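Local coordinates for protein alkaline serine protease (Pseudoalteromonas sp., PDB 1Y9Z) that probably cleaves peptide bonds as a cold-adapted, subtilisin-like serine endopeptidase, with an added beta-barrel domain inserted into its alpha/beta catalytic domain, at residues 152-157 / 370-375. Numbering follows the deposited sequence.
Sequences LLIAAA and MATPHV. With PMS (phenylmethanesulfonic acid), chain H.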
loop_
_atom_site.group_PDB
_atom_site.type_symbol
_atom_site.label_atom_id
_atom_site.label_comp_id
_atom_site.label_asym_id
_atom_site.label_seq_id
_atom_site.Cartn_x
_atom_site.Cartn_y
_atom_site.Cartn_z
ATOM N N LEU A 152 -20.403 7.568 -0.968
ATOM C CA LEU A 152 -19.342 7.523 0.036
ATOM C C LEU A 152 -18.025 7.957 -0.603
ATOM O O LEU A 152 -17.580 7.372 -1.595
ATOM C CB LEU A 152 -19.212 6.106 0.612
ATOM C CG LEU A 152 -18.192 5.873 1.734
ATOM C CD1 LEU A 152 -18.537 6.718 2.951
ATOM C CD2 LEU A 152 -18.191 4.397 2.110
ATOM N N LEU A 153 -17.411 8.986 -0.024
ATOM C CA LEU A 153 -16.156 9.539 -0.521
ATOM C C LEU A 153 -15.008 9.210 0.429
ATOM O O LEU A 153 -15.092 9.466 1.634
ATOM C CB LEU A 153 -16.290 11.057 -0.676
ATOM C CG LEU A 153 -17.501 11.533 -1.486
ATOM C CD1 LEU A 153 -17.581 13.049 -1.437
ATOM C CD2 LEU A 153 -17.397 11.039 -2.926
ATOM N N ILE A 154 -13.932 8.660 -0.123
ATOM C CA ILE A 154 -12.770 8.259 0.663
ATOM C C ILE A 154 -11.492 8.726 -0.036
ATOM O O ILE A 154 -11.359 8.576 -1.248
ATOM C CB ILE A 154 -12.763 6.718 0.828
ATOM C CG1 ILE A 154 -14.062 6.276 1.514
ATOM C CG2 ILE A 154 -11.555 6.269 1.635
ATOM C CD1 ILE A 154 -14.300 4.778 1.494
ATOM N N ALA A 155 -10.559 9.296 0.725
ATOM C CA ALA A 155 -9.319 9.800 0.142
ATOM C C ALA A 155 -8.115 9.718 1.076
ATOM O O ALA A 155 -8.258 9.600 2.295
ATOM C CB ALA A 155 -9.518 11.240 -0.321
ATOM N N ALA A 156 -6.928 9.812 0.484
ATOM C CA ALA A 156 -5.662 9.726 1.211
ATOM C C ALA A 156 -5.278 10.993 1.970
ATOM O O ALA A 156 -5.376 12.099 1.444
ATOM C CB ALA A 156 -4.546 9.352 0.242
ATOM N N ALA A 157 -4.810 10.815 3.203
ATOM C CA ALA A 157 -4.413 11.948 4.033
ATOM C C ALA A 157 -3.145 12.646 3.541
ATOM O O ALA A 157 -2.929 13.818 3.842
ATOM C CB ALA A 157 -4.227 11.495 5.473
ATOM N N MET A 370 -2.037 3.897 -0.519
ATOM C CA MET A 370 -2.129 2.436 -0.482
ATOM C C MET A 370 -3.120 2.024 0.606
ATOM O O MET A 370 -3.810 1.012 0.487
ATOM C CB MET A 370 -0.756 1.812 -0.189
ATOM C CG MET A 370 0.174 1.675 -1.397
ATOM S SD MET A 370 0.609 3.213 -2.249
ATOM C CE MET A 370 -0.589 3.209 -3.562
ATOM N N ALA A 371 -3.183 2.810 1.677
ATOM C CA ALA A 371 -4.108 2.525 2.769
ATOM C C ALA A 371 -5.536 2.806 2.303
ATOM O O ALA A 371 -6.471 2.069 2.629
ATOM C CB ALA A 371 -3.770 3.398 3.976
ATOM N N THR A 372 -5.691 3.871 1.522
ATOM C CA THR A 372 -6.994 4.281 1.019
ATOM C C THR A 372 -7.796 3.165 0.333
ATOM O O THR A 372 -8.952 2.940 0.686
ATOM C CB THR A 372 -6.839 5.509 0.093
ATOM O OG1 THR A 372 -6.317 6.603 0.863
ATOM C CG2 THR A 372 -8.179 5.927 -0.495
ATOM N N PRO A 373 -7.207 2.453 -0.649
ATOM C CA PRO A 373 -7.968 1.381 -1.304
ATOM C C PRO A 373 -8.343 0.233 -0.367
ATOM O O PRO A 373 -9.303 -0.496 -0.630
ATOM C CB PRO A 373 -7.052 0.947 -2.453
ATOM C CG PRO A 373 -5.684 1.324 -1.979
ATOM C CD PRO A 373 -5.921 2.667 -1.330
ATOM N N HIS A 374 -7.590 0.054 0.716
ATOM C CA HIS A 374 -7.944 -0.995 1.670
ATOM C C HIS A 374 -9.253 -0.557 2.319
ATOM O O HIS A 374 -10.176 -1.351 2.493
ATOM C CB HIS A 374 -6.881 -1.159 2.765
ATOM C CG HIS A 374 -5.679 -1.949 2.345
ATOM N ND1 HIS A 374 -4.562 -1.368 1.787
ATOM C CD2 HIS A 374 -5.416 -3.276 2.417
ATOM C CE1 HIS A 374 -3.659 -2.301 1.538
ATOM N NE2 HIS A 374 -4.153 -3.468 1.912
ATOM N N VAL A 375 -9.329 0.725 2.666
ATOM C CA VAL A 375 -10.517 1.277 3.306
ATOM C C VAL A 375 -11.725 1.337 2.374
ATOM O O VAL A 375 -12.822 0.927 2.753
ATOM C CB VAL A 375 -10.222 2.692 3.880
ATOM C CG1 VAL A 375 -11.499 3.329 4.411
ATOM C CG2 VAL A 375 -9.194 2.586 4.999
HETATM C C PMS H . -0.067 10.122 -3.240
HETATM S S PMS H . -1.330 9.502 -2.102
HETATM C C1 PMS H . -0.628 11.043 -4.352
HETATM C C2 PMS H . -0.683 12.461 -4.097
HETATM C C3 PMS H . -1.193 13.348 -5.098
HETATM C C4 PMS H . -1.640 12.767 -6.348
HETATM C C5 PMS H . -1.589 11.376 -6.605
HETATM C C6 PMS H . -1.088 10.452 -5.636
HETATM O O2S PMS H . -2.314 10.564 -1.917
HETATM O O1S PMS H . -0.723 9.160 -0.838
#
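Thr372 meets the end of strand 152-156 with both branches of its side chain, and the two do different work. Its OG1 lies over the backbone of Ala156, 3.2 Å from Ala156 CA, while the Thr372 and Ile154 side chains run past each other in opposite directions, bringing Thr372 CG2 to 4.0 Å from Ile154 CG2. A chi1 of -63° puts OG1 beside its own backbone N and CG2 anti to it, which turns the hydroxyl back toward the start of the helix. There OG1 hydrogen-bonds to the carbonyl O of Thr368, one turn earlier. Ala156 N is also close to OG1, at 3.3 Å, but the angle is too poor for a bond, so the hydroxyl meets the strand by packing alone. One turn further along, Val375 completes the apolar patch: its CG1 approaches Ile154 CG2 obliquely at 4.0 Å. Ile154 CG2 thus faces two methyl groups presented on successive turns of the helix. The segment axes run nearly antiparallel, at 158°, and come within 7.3 Å. This is the central helix of the subtilisin fold, beginning at the active site and packed against the parallel sheet. Beyond the packing, Ala156 turns CB to the bound phenylmethanesulfonic acid, 3.3 Å from its O2S, and the ligand is hydrogen-bonded to Thr368 OG1. An alanine in place of Thr372 would probably leave the Thr368 carbonyl without its hydroxyl partner and open a gap beside Ile154 and Ala156. Thr372 illustrates a general principle: a helix hydroxyl whose hydrogen-bonding need is met by a carbonyl one turn back can pack against a buried strand backbone much as an apolar group would, here where helix start and strand end meet at the ligand pocket.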